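Local coordinates for IPT/TIG domain-containing protein (Bacteroides thetaiotaomicron, PDB 3TC9), which probably serves as an auxiliary nutrient-binding protein, joining an immunoglobulin-like IPT/TIG domain to a six-bladed beta-propeller, with any hydrolase activity remaining hypothetical, at residues M107-F112 with R424-E429; T375-G380 with A396-P401. All coordinates share one frame; numbering follows the deposited sequence.

Contact 1: M107-F112 with R424-E429; sequences MLVTTF and RKIGYE
Met107, present as selenomethionine, places its CG over one face of the Tyr428 ring. This CG lies 3.8 Å from the ring centroid and only 8° off the normal, a CH-pi contact over the centre of the ring. The selenium adds an oblique Met-aromatic contact, with SE 4.9 Å from the Tyr428 centroid. A bend at chi3 (104°) turns the terminal methyl away from the ring, and CE settles 3.5 Å from Gly427 CA, close also to Ile426 CG2. Tyr428 also packs on Lys346 of the second subunit. An alanine in place of Tyr428 would probably leave Met107 CG and SE without their aromatic face and open a gap beside the Met107 side chain.

The backbones run antiparallel, and two hydrogen-bonded pairs hold them: Leu108 with Gly427 and Thr110 with Lys425, each joined in both directions. The bond from Lys425 N to Thr110 O, at 2.8 Å, is nearly straight at the hydrogen.

Val109 and Ile426 lie side by side on one face of the sheet, with Val109 CG2 3.8 Å from Ile426 CG1. On the same face, bends at chi2 and chi3 (-77° and -62°) fold CD and NE of Arg424 back toward the 107-112 strand, and its NH2 lies 3.5 Å from Val109 CG1. Its guanidinium forms salt bridges with Asp417 and Asp389; Asp389 also hydrogen-bonds Thr111 OG1, which Tyr387 OH meets too. On the other face, Thr110 OG1 rests 3.5 Å from Lys425 CB.

Strand 107-113, near the start of the propeller, thus pairs with strand 422-428 at the chain's C-terminal end, completing one blade from both ends of the fold: the Velcro closure of beta-propellers.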
loop_
_atom_site.group_PDB
_atom_site.type_symbol
_atom_site.label_atom_id
_atom_site.label_comp_id
_atom_site.label_asym_id
_atom_site.label_seq_id
_atom_site.Cartn_x
_atom_site.Cartn_y
_atom_site.Cartn_z
HETATM N N MSE B 107 11.710 -6.683 8.674
HETATM C CA MSE B 107 12.709 -5.913 7.966
HETATM C C MSE B 107 14.063 -6.098 8.625
HETATM O O MSE B 107 14.171 -6.214 9.848
HETATM C CB MSE B 107 12.298 -4.432 7.926
HETATM C CG MSE B 107 11.229 -4.163 6.894
HETATM SE SE MSE B 107 10.915 -2.280 6.694
HETATM C CE MSE B 107 11.839 -2.008 5.046
ATOM N N LEU B 108 15.093 -6.111 7.804
ATOM C CA LEU B 108 16.484 -6.243 8.179
ATOM C C LEU B 108 17.350 -5.232 7.444
ATOM O O LEU B 108 17.039 -4.854 6.314
ATOM C CB LEU B 108 17.005 -7.682 7.843
ATOM C CG LEU B 108 16.349 -8.891 8.576
ATOM C CD1 LEU B 108 16.981 -10.174 8.106
ATOM C CD2 LEU B 108 16.503 -8.809 10.109
ATOM N N VAL B 109 18.476 -4.862 8.052
ATOM C CA VAL B 109 19.512 -4.040 7.412
ATOM C C VAL B 109 20.497 -5.025 6.805
ATOM O O VAL B 109 20.901 -5.971 7.475
ATOM C CB VAL B 109 20.214 -3.024 8.383
ATOM C CG1 VAL B 109 21.293 -2.213 7.657
ATOM C CG2 VAL B 109 19.197 -2.102 9.045
ATOM N N THR B 110 20.851 -4.839 5.542
ATOM C CA THR B 110 21.829 -5.677 4.847
ATOM C C THR B 110 22.802 -4.803 4.084
ATOM O O THR B 110 22.580 -3.597 3.997
ATOM C CB THR B 110 21.151 -6.688 3.898
ATOM O OG1 THR B 110 20.380 -5.990 2.914
ATOM C CG2 THR B 110 20.319 -7.771 4.650
ATOM N N THR B 111 23.864 -5.409 3.510
ATOM C CA THR B 111 24.845 -4.680 2.701
ATOM C C THR B 111 24.483 -4.972 1.277
ATOM O O THR B 111 24.528 -6.114 0.852
ATOM C CB THR B 111 26.273 -5.062 3.080
ATOM O OG1 THR B 111 26.514 -4.623 4.408
ATOM C CG2 THR B 111 27.312 -4.449 2.154
ATOM N N PHE B 112 24.071 -3.954 0.542
ATOM C CA PHE B 112 23.686 -4.126 -0.836
ATOM C C PHE B 112 24.920 -4.107 -1.746
ATOM O O PHE B 112 25.119 -5.046 -2.520
ATOM C CB PHE B 112 22.661 -3.047 -1.222
ATOM C CG PHE B 112 22.306 -3.029 -2.682
ATOM C CD1 PHE B 112 21.829 -4.180 -3.317
ATOM C CD2 PHE B 112 22.446 -1.865 -3.434
ATOM C CE1 PHE B 112 21.511 -4.167 -4.682
ATOM C CE2 PHE B 112 22.112 -1.845 -4.795
ATOM C CZ PHE B 112 21.671 -3.002 -5.413
ATOM N N ARG B 424 23.968 0.448 1.978
ATOM C CA ARG B 424 23.230 -0.494 2.818
ATOM C C ARG B 424 21.796 -0.589 2.321
ATOM O O ARG B 424 21.309 0.312 1.635
ATOM C CB ARG B 424 23.296 -0.100 4.295
ATOM C CG ARG B 424 24.696 0.244 4.793
ATOM C CD ARG B 424 25.600 -0.966 5.061
ATOM N NE ARG B 424 25.083 -1.844 6.112
ATOM C CZ ARG B 424 25.180 -1.615 7.421
ATOM N NH1 ARG B 424 25.733 -0.491 7.871
ATOM N NH2 ARG B 424 24.685 -2.481 8.287
ATOM N N LYS B 425 21.132 -1.698 2.610
ATOM C CA LYS B 425 19.748 -1.881 2.209
ATOM C C LYS B 425 18.874 -2.156 3.439
ATOM O O LYS B 425 19.319 -2.837 4.360
ATOM C CB LYS B 425 19.639 -3.023 1.189
ATOM C CG LYS B 425 18.219 -3.301 0.678
ATOM C CD LYS B 425 18.214 -4.538 -0.200
ATOM C CE LYS B 425 16.838 -5.044 -0.539
ATOM N NZ LYS B 425 16.191 -5.781 0.578
ATOM N N ILE B 426 17.648 -1.617 3.460
ATOM C CA ILE B 426 16.670 -1.922 4.507
ATOM C C ILE B 426 15.429 -2.389 3.804
ATOM O O ILE B 426 14.800 -1.604 3.118
ATOM C CB ILE B 426 16.357 -0.789 5.518
ATOM C CG1 ILE B 426 17.615 -0.235 6.193
ATOM C CG2 ILE B 426 15.293 -1.240 6.548
ATOM C CD1 ILE B 426 17.352 1.008 7.013
ATOM N N GLY B 427 15.106 -3.669 3.959
ATOM C CA GLY B 427 13.925 -4.278 3.348
ATOM C C GLY B 427 13.525 -5.513 4.127
ATOM O O GLY B 427 14.245 -5.905 5.044
ATOM N N TYR B 428 12.392 -6.134 3.772
ATOM C CA TYR B 428 11.937 -7.395 4.382
ATOM C C TYR B 428 12.863 -8.559 4.037
ATOM O O TYR B 428 13.491 -8.553 2.968
ATOM C CB TYR B 428 10.527 -7.748 3.879
ATOM C CG TYR B 428 9.446 -7.011 4.629
ATOM C CD1 TYR B 428 8.935 -7.510 5.823
ATOM C CD2 TYR B 428 8.975 -5.782 4.180
ATOM C CE1 TYR B 428 7.993 -6.801 6.561
ATOM C CE2 TYR B 428 8.020 -5.068 4.904
ATOM C CZ TYR B 428 7.535 -5.582 6.097
ATOM O OH TYR B 428 6.582 -4.909 6.816
ATOM N N GLU B 429 12.901 -9.579 4.939
ATOM C CA GLU B 429 13.576 -10.869 4.717
ATOM C C GLU B 429 13.156 -11.448 3.336
ATOM O O GLU B 429 11.978 -11.353 2.968
ATOM C CB GLU B 429 13.153 -11.877 5.803
ATOM C CG GLU B 429 13.382 -11.481 7.243
ATOM C CD GLU B 429 12.783 -12.478 8.218
ATOM O OE1 GLU B 429 13.131 -13.678 8.117
ATOM O OE2 GLU B 429 11.989 -12.066 9.098
#

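Contact 2: T375-G380 with A396-P401; sequences TFAGRG and ARFNHP
Gly380 and Ala396 are joined by the one direct hydrogen bond of this contact, from Gly380 N to Ala396 O at 2.8 Å, with an angle of 148° at the hydrogen. The same carbonyl receives a CA-H...O contact from Gly378. A water bridges the backbones by accepting from Arg379 N at 2.8 Å and from Phe398 N.

The two segments lie towards the ends of a connection between propeller blades: a classic beta bulge, with Phe376 and Ala377 both facing Ile364, lies where the chain turns a corner at Ala377, and the chain later enters strand 401-407 of the closing blade.

Apolar packing centres on Phe398, which presents its edge to Ala377 O and Gly378 CA. Its CE2 approaches Gly378 CA to 3.7 Å and Ala377 CB to 4.0 Å. A CB on Gly378 would crowd Phe398 CD2 and, at a phi of 110°, the carbonyl oxygen of Ala377; one on Gly380 would clash with Ala396 N.

The aliphatic part of Arg397 runs past Gly380, with CD 3.3 Å from Gly380 O, while its NH1 hydrogen-bonds Asn388 OD1. Arg379 NH1 hydrogen-bonds Asn361 O, and its guanidinium makes a cation-pi contact with Trp321.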
loop_
_atom_site.group_PDB
_atom_site.type_symbol
_atom_site.label_atom_id
_atom_site.label_comp_id
_atom_site.label_asym_id
_atom_site.label_seq_id
_atom_site.Cartn_x
_atom_site.Cartn_y
_atom_site.Cartn_z
ATOM N N THR B 375 13.095 6.838 15.717
ATOM C CA THR B 375 14.280 6.256 15.109
ATOM C C THR B 375 13.869 4.982 14.413
ATOM O O THR B 375 13.221 4.118 15.007
ATOM C CB THR B 375 15.372 6.067 16.150
ATOM O OG1 THR B 375 15.680 7.361 16.647
ATOM C CG2 THR B 375 16.653 5.360 15.588
ATOM N N PHE B 376 14.236 4.866 13.149
ATOM C CA PHE B 376 13.880 3.702 12.368
ATOM C C PHE B 376 14.915 2.601 12.469
ATOM O O PHE B 376 14.554 1.437 12.676
ATOM C CB PHE B 376 13.685 4.124 10.896
ATOM C CG PHE B 376 13.283 3.033 9.920
ATOM C CD1 PHE B 376 12.130 2.278 10.127
ATOM C CD2 PHE B 376 14.010 2.823 8.752
ATOM C CE1 PHE B 376 11.724 1.321 9.188
ATOM C CE2 PHE B 376 13.601 1.877 7.814
ATOM C CZ PHE B 376 12.448 1.150 8.022
ATOM N N ALA B 377 16.207 2.950 12.287
ATOM C CA ALA B 377 17.265 1.943 12.211
ATOM C C ALA B 377 18.576 2.489 12.643
ATOM O O ALA B 377 18.850 3.663 12.444
ATOM C CB ALA B 377 17.392 1.422 10.782
ATOM N N GLY B 378 19.396 1.617 13.215
ATOM C CA GLY B 378 20.724 1.981 13.685
ATOM C C GLY B 378 20.788 1.975 15.186
ATOM O O GLY B 378 19.769 1.769 15.860
ATOM N N ARG B 379 22.015 2.205 15.713
ATOM C CA ARG B 379 22.329 2.257 17.133
ATOM C C ARG B 379 22.063 0.899 17.829
ATOM O O ARG B 379 21.856 0.855 19.027
ATOM C CB ARG B 379 21.585 3.423 17.846
ATOM C CG ARG B 379 21.805 4.770 17.177
ATOM C CD ARG B 379 20.976 5.858 17.801
ATOM N NE ARG B 379 21.423 6.202 19.158
ATOM C CZ ARG B 379 22.341 7.118 19.438
ATOM N NH1 ARG B 379 22.950 7.777 18.463
ATOM N NH2 ARG B 379 22.656 7.384 20.696
ATOM N N GLY B 380 22.157 -0.195 17.086
ATOM C CA GLY B 380 22.017 -1.535 17.646
ATOM C C GLY B 380 23.304 -1.997 18.294
ATOM O O GLY B 380 24.276 -1.234 18.371
ATOM N N ALA B 396 21.547 -3.688 14.018
ATOM C CA ALA B 396 22.088 -2.833 12.962
ATOM C C ALA B 396 22.844 -1.576 13.452
ATOM O O ALA B 396 22.421 -0.907 14.394
ATOM C CB ALA B 396 20.985 -2.419 12.010
ATOM N N ARG B 397 23.982 -1.280 12.794
ATOM C CA ARG B 397 24.780 -0.089 13.009
ATOM C C ARG B 397 25.259 0.463 11.704
ATOM O O ARG B 397 25.574 -0.293 10.778
ATOM C CB ARG B 397 25.991 -0.355 13.881
ATOM C CG ARG B 397 25.686 -0.328 15.347
ATOM C CD ARG B 397 26.563 -1.376 15.930
ATOM N NE ARG B 397 27.452 -0.839 16.938
ATOM C CZ ARG B 397 28.462 -1.510 17.471
ATOM N NH1 ARG B 397 28.771 -2.729 17.030
ATOM N NH2 ARG B 397 29.184 -0.968 18.429
ATOM N N PHE B 398 25.348 1.800 11.653
ATOM C CA PHE B 398 25.870 2.597 10.539
ATOM C C PHE B 398 27.012 3.430 11.050
ATOM O O PHE B 398 27.160 3.565 12.256
ATOM C CB PHE B 398 24.787 3.516 9.950
ATOM C CG PHE B 398 23.539 2.804 9.525
ATOM C CD1 PHE B 398 23.463 2.180 8.280
ATOM C CD2 PHE B 398 22.427 2.758 10.362
ATOM C CE1 PHE B 398 22.291 1.521 7.886
ATOM C CE2 PHE B 398 21.271 2.082 9.978
ATOM C CZ PHE B 398 21.203 1.485 8.734
ATOM N N ASN B 399 27.804 4.000 10.161
ATOM C CA ASN B 399 28.887 4.886 10.548
ATOM C C ASN B 399 28.859 6.070 9.596
ATOM O O ASN B 399 29.381 6.008 8.491
ATOM C CB ASN B 399 30.226 4.165 10.558
ATOM C CG ASN B 399 31.283 4.904 11.306
ATOM O OD1 ASN B 399 31.155 6.095 11.618
ATOM N ND2 ASN B 399 32.382 4.210 11.563
ATOM N N HIS B 400 28.188 7.139 10.041
ATOM C CA HIS B 400 27.950 8.396 9.332
ATOM C C HIS B 400 27.085 8.148 8.092
ATOM O O HIS B 400 27.575 8.349 6.978
ATOM C CB HIS B 400 29.275 9.100 8.974
ATOM C CG HIS B 400 29.989 9.711 10.142
ATOM N ND1 HIS B 400 31.362 9.744 10.197
ATOM C CD2 HIS B 400 29.492 10.310 11.251
ATOM C CE1 HIS B 400 31.663 10.390 11.315
ATOM N NE2 HIS B 400 30.567 10.738 11.987
ATOM N N PRO B 401 25.818 7.657 8.244
ATOM C CA PRO B 401 24.937 7.529 7.057
ATOM C C PRO B 401 24.638 8.923 6.476
ATOM O O PRO B 401 24.431 9.866 7.246
ATOM C CB PRO B 401 23.678 6.850 7.627
ATOM C CG PRO B 401 23.632 7.268 9.035
ATOM C CD PRO B 401 25.073 7.375 9.492
HETATM O O HOH W 1 24.238 2.960 14.171
#

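How the contacts relate
Contacts 1 and 2 touch directly, with their centres about 12 Å apart. Arg424 of contact 1 provides a polar tie: its NH1 lies 2.9 Å from Arg397 O, a probable hydrogen bond, and 3.5 Å from Phe398 CD1. Apolar packing accompanies it, with Val109 CG2 3.5 Å from Ala396 CB and Ile426 CG2 3.8 Å from Phe376 CE2. Contact 2 thereby sets the link from the preceding blade against the closing blade, whose first and last strands in sequence pair in contact 1. A bound 1,2-ethanediol, probably from the crystallisation liquor, lies about 4 Å from the Tyr428 side chain.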